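Local coordinates for tRNA nucleotidyl transferase-related protein (Thermotoga maritima, PDB 3H38) that probably adds the CCA end to tRNA from CTP and ATP with magnesium, as a class II CCA-adding nucleotidyltransferase, at residues A[77-82]-A[86-91]. Sequence-based numbering, arbitrary orientation.
Sequences GKLVKH and MTASLF
His82 NE2 donates a hydrogen bond to Ser89 OG at 2.8 Å. The hydroxyl oxygen lies in the plane of the imidazole, at its edge. With CG beside the backbone N (chi1 -79°), the ring reaches Ser89, and Val80 O sits over one face, 4.2 Å above the plane. Further along the same side of the sheet, Val80 CG2 meets Phe91 CE2 at 3.4 Å. Lys78 lies alongside Phe91, its CG 4.1 Å from Phe91 CD2. On the other side, Leu79 CB packs on Leu90 CD1 at 3.9 Å, and helix 64-72 covers these leucines.

The backbones fix this register. Lys78 and Phe91, and Val80 and Ser89, are antiparallel hydrogen-bonded pairs. Ser89 N donates a hydrogen bond to Val80 O at 3.0 Å. Ser89 OG also hydrogen-bonds Asp99 OD1, a magnesium ligand of this enzyme. Ser89 is thus in the second shell, and His82 holds it from behind. Without the imidazole, as with an alanine here, Ser89 OG would probably lose this donor and be freer to turn beside Asp99. Strands 77-80 and 87-92 form a beta hairpin at the edge of the head-domain mixed sheet, beside strand 97-102, which carries Asp99.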
loop_
_atom_site.group_PDB
_atom_site.type_symbol
_atom_site.label_atom_id
_atom_site.label_comp_id
_atom_site.label_asym_id
_atom_site.label_seq_id
_atom_site.Cartn_x
_atom_site.Cartn_y
_atom_site.Cartn_z
ATOM N N GLY A 77 -24.857 20.427 -1.252
ATOM C CA GLY A 77 -23.460 20.049 -1.351
ATOM C C GLY A 77 -22.915 20.254 -2.753
ATOM O O GLY A 77 -23.620 20.739 -3.641
ATOM N N LYS A 78 -21.672 19.857 -2.960
ATOM C CA LYS A 78 -21.050 20.010 -4.254
ATOM C C LYS A 78 -21.047 18.735 -5.041
ATOM O O LYS A 78 -20.631 17.704 -4.577
ATOM C CB LYS A 78 -19.640 20.548 -4.095
ATOM C CG LYS A 78 -18.600 19.897 -4.917
ATOM C CD LYS A 78 -17.265 20.268 -4.365
ATOM C CE LYS A 78 -16.189 20.200 -5.413
ATOM N NZ LYS A 78 -14.909 19.862 -4.791
ATOM N N LEU A 79 -21.540 18.827 -6.250
ATOM C CA LEU A 79 -21.762 17.629 -7.056
ATOM C C LEU A 79 -20.719 17.468 -8.159
ATOM O O LEU A 79 -20.716 18.202 -9.151
ATOM C CB LEU A 79 -23.178 17.627 -7.634
ATOM C CG LEU A 79 -23.738 16.296 -8.148
ATOM C CD1 LEU A 79 -23.630 16.192 -9.656
ATOM C CD2 LEU A 79 -23.058 15.119 -7.472
ATOM N N VAL A 80 -19.832 16.500 -7.961
ATOM C CA VAL A 80 -18.779 16.180 -8.915
ATOM C C VAL A 80 -19.215 15.004 -9.800
ATOM O O VAL A 80 -19.546 13.932 -9.289
ATOM C CB VAL A 80 -17.457 15.824 -8.160
ATOM C CG1 VAL A 80 -16.348 15.359 -9.118
ATOM C CG2 VAL A 80 -16.981 17.005 -7.335
ATOM N N LYS A 81 -19.195 15.150 -11.113
ATOM C CA LYS A 81 -19.388 13.974 -11.949
ATOM C C LYS A 81 -18.093 13.243 -11.938
ATOM O O LYS A 81 -17.228 13.553 -11.153
ATOM C CB LYS A 81 -19.783 14.276 -13.379
ATOM C CG LYS A 81 -20.475 15.575 -13.560
ATOM C CD LYS A 81 -21.959 15.418 -13.571
ATOM C CE LYS A 81 -22.602 16.635 -12.980
ATOM N NZ LYS A 81 -23.953 16.803 -13.484
ATOM N N HIS A 82 -17.918 12.271 -12.797
ATOM C CA HIS A 82 -16.688 11.532 -12.751
ATOM C C HIS A 82 -16.469 10.921 -14.063
ATOM O O HIS A 82 -17.295 10.985 -14.943
ATOM C CB HIS A 82 -16.732 10.375 -11.744
ATOM C CG HIS A 82 -16.542 10.780 -10.320
ATOM N ND1 HIS A 82 -15.585 11.677 -9.919
ATOM C CD2 HIS A 82 -17.167 10.375 -9.197
ATOM C CE1 HIS A 82 -15.648 11.827 -8.613
ATOM N NE2 HIS A 82 -16.599 11.045 -8.150
ATOM N N MET A 86 -20.922 5.527 -15.001
ATOM C CA MET A 86 -21.946 6.384 -14.402
ATOM C C MET A 86 -21.686 6.593 -12.915
ATOM O O MET A 86 -22.206 5.873 -12.077
ATOM C CB MET A 86 -23.327 5.777 -14.580
ATOM C CG MET A 86 -23.804 5.747 -16.004
ATOM S SD MET A 86 -25.526 6.241 -16.088
ATOM C CE MET A 86 -25.426 7.848 -15.289
ATOM N N THR A 87 -20.888 7.595 -12.597
ATOM C CA THR A 87 -20.366 7.721 -11.264
ATOM C C THR A 87 -20.382 9.177 -10.855
ATOM O O THR A 87 -20.027 10.077 -11.630
ATOM C CB THR A 87 -18.948 7.129 -11.187
ATOM O OG1 THR A 87 -19.042 5.699 -11.140
ATOM C CG2 THR A 87 -18.222 7.612 -9.953
ATOM N N ALA A 88 -20.821 9.412 -9.632
ATOM C CA ALA A 88 -20.925 10.768 -9.147
ATOM C C ALA A 88 -20.586 10.732 -7.685
ATOM O O ALA A 88 -20.620 9.667 -7.064
ATOM C CB ALA A 88 -22.334 11.301 -9.355
ATOM N N SER A 89 -20.244 11.895 -7.142
ATOM C CA SER A 89 -20.043 12.042 -5.709
ATOM C C SER A 89 -20.656 13.356 -5.235
ATOM O O SER A 89 -20.378 14.404 -5.802
ATOM C CB SER A 89 -18.557 11.964 -5.379
ATOM O OG SER A 89 -18.036 10.711 -5.783
ATOM N N LEU A 90 -21.457 13.304 -4.192
ATOM C CA LEU A 90 -21.992 14.521 -3.650
ATOM C C LEU A 90 -21.255 14.798 -2.374
ATOM O O LEU A 90 -21.256 14.013 -1.447
ATOM C CB LEU A 90 -23.486 14.424 -3.408
ATOM C CG LEU A 90 -24.324 15.660 -3.119
ATOM C CD1 LEU A 90 -23.950 16.833 -3.920
ATOM C CD2 LEU A 90 -25.737 15.384 -3.343
ATOM N N PHE A 91 -20.605 15.938 -2.352
ATOM C CA PHE A 91 -19.864 16.389 -1.186
ATOM C C PHE A 91 -20.716 17.338 -0.369
ATOM O O PHE A 91 -20.923 18.487 -0.759
ATOM C CB PHE A 91 -18.591 17.109 -1.620
ATOM C CG PHE A 91 -17.623 16.234 -2.353
ATOM C CD1 PHE A 91 -16.639 15.545 -1.664
ATOM C CD2 PHE A 91 -17.696 16.097 -3.731
ATOM C CE1 PHE A 91 -15.737 14.728 -2.342
ATOM C CE2 PHE A 91 -16.803 15.289 -4.410
ATOM C CZ PHE A 91 -15.822 14.598 -3.711
#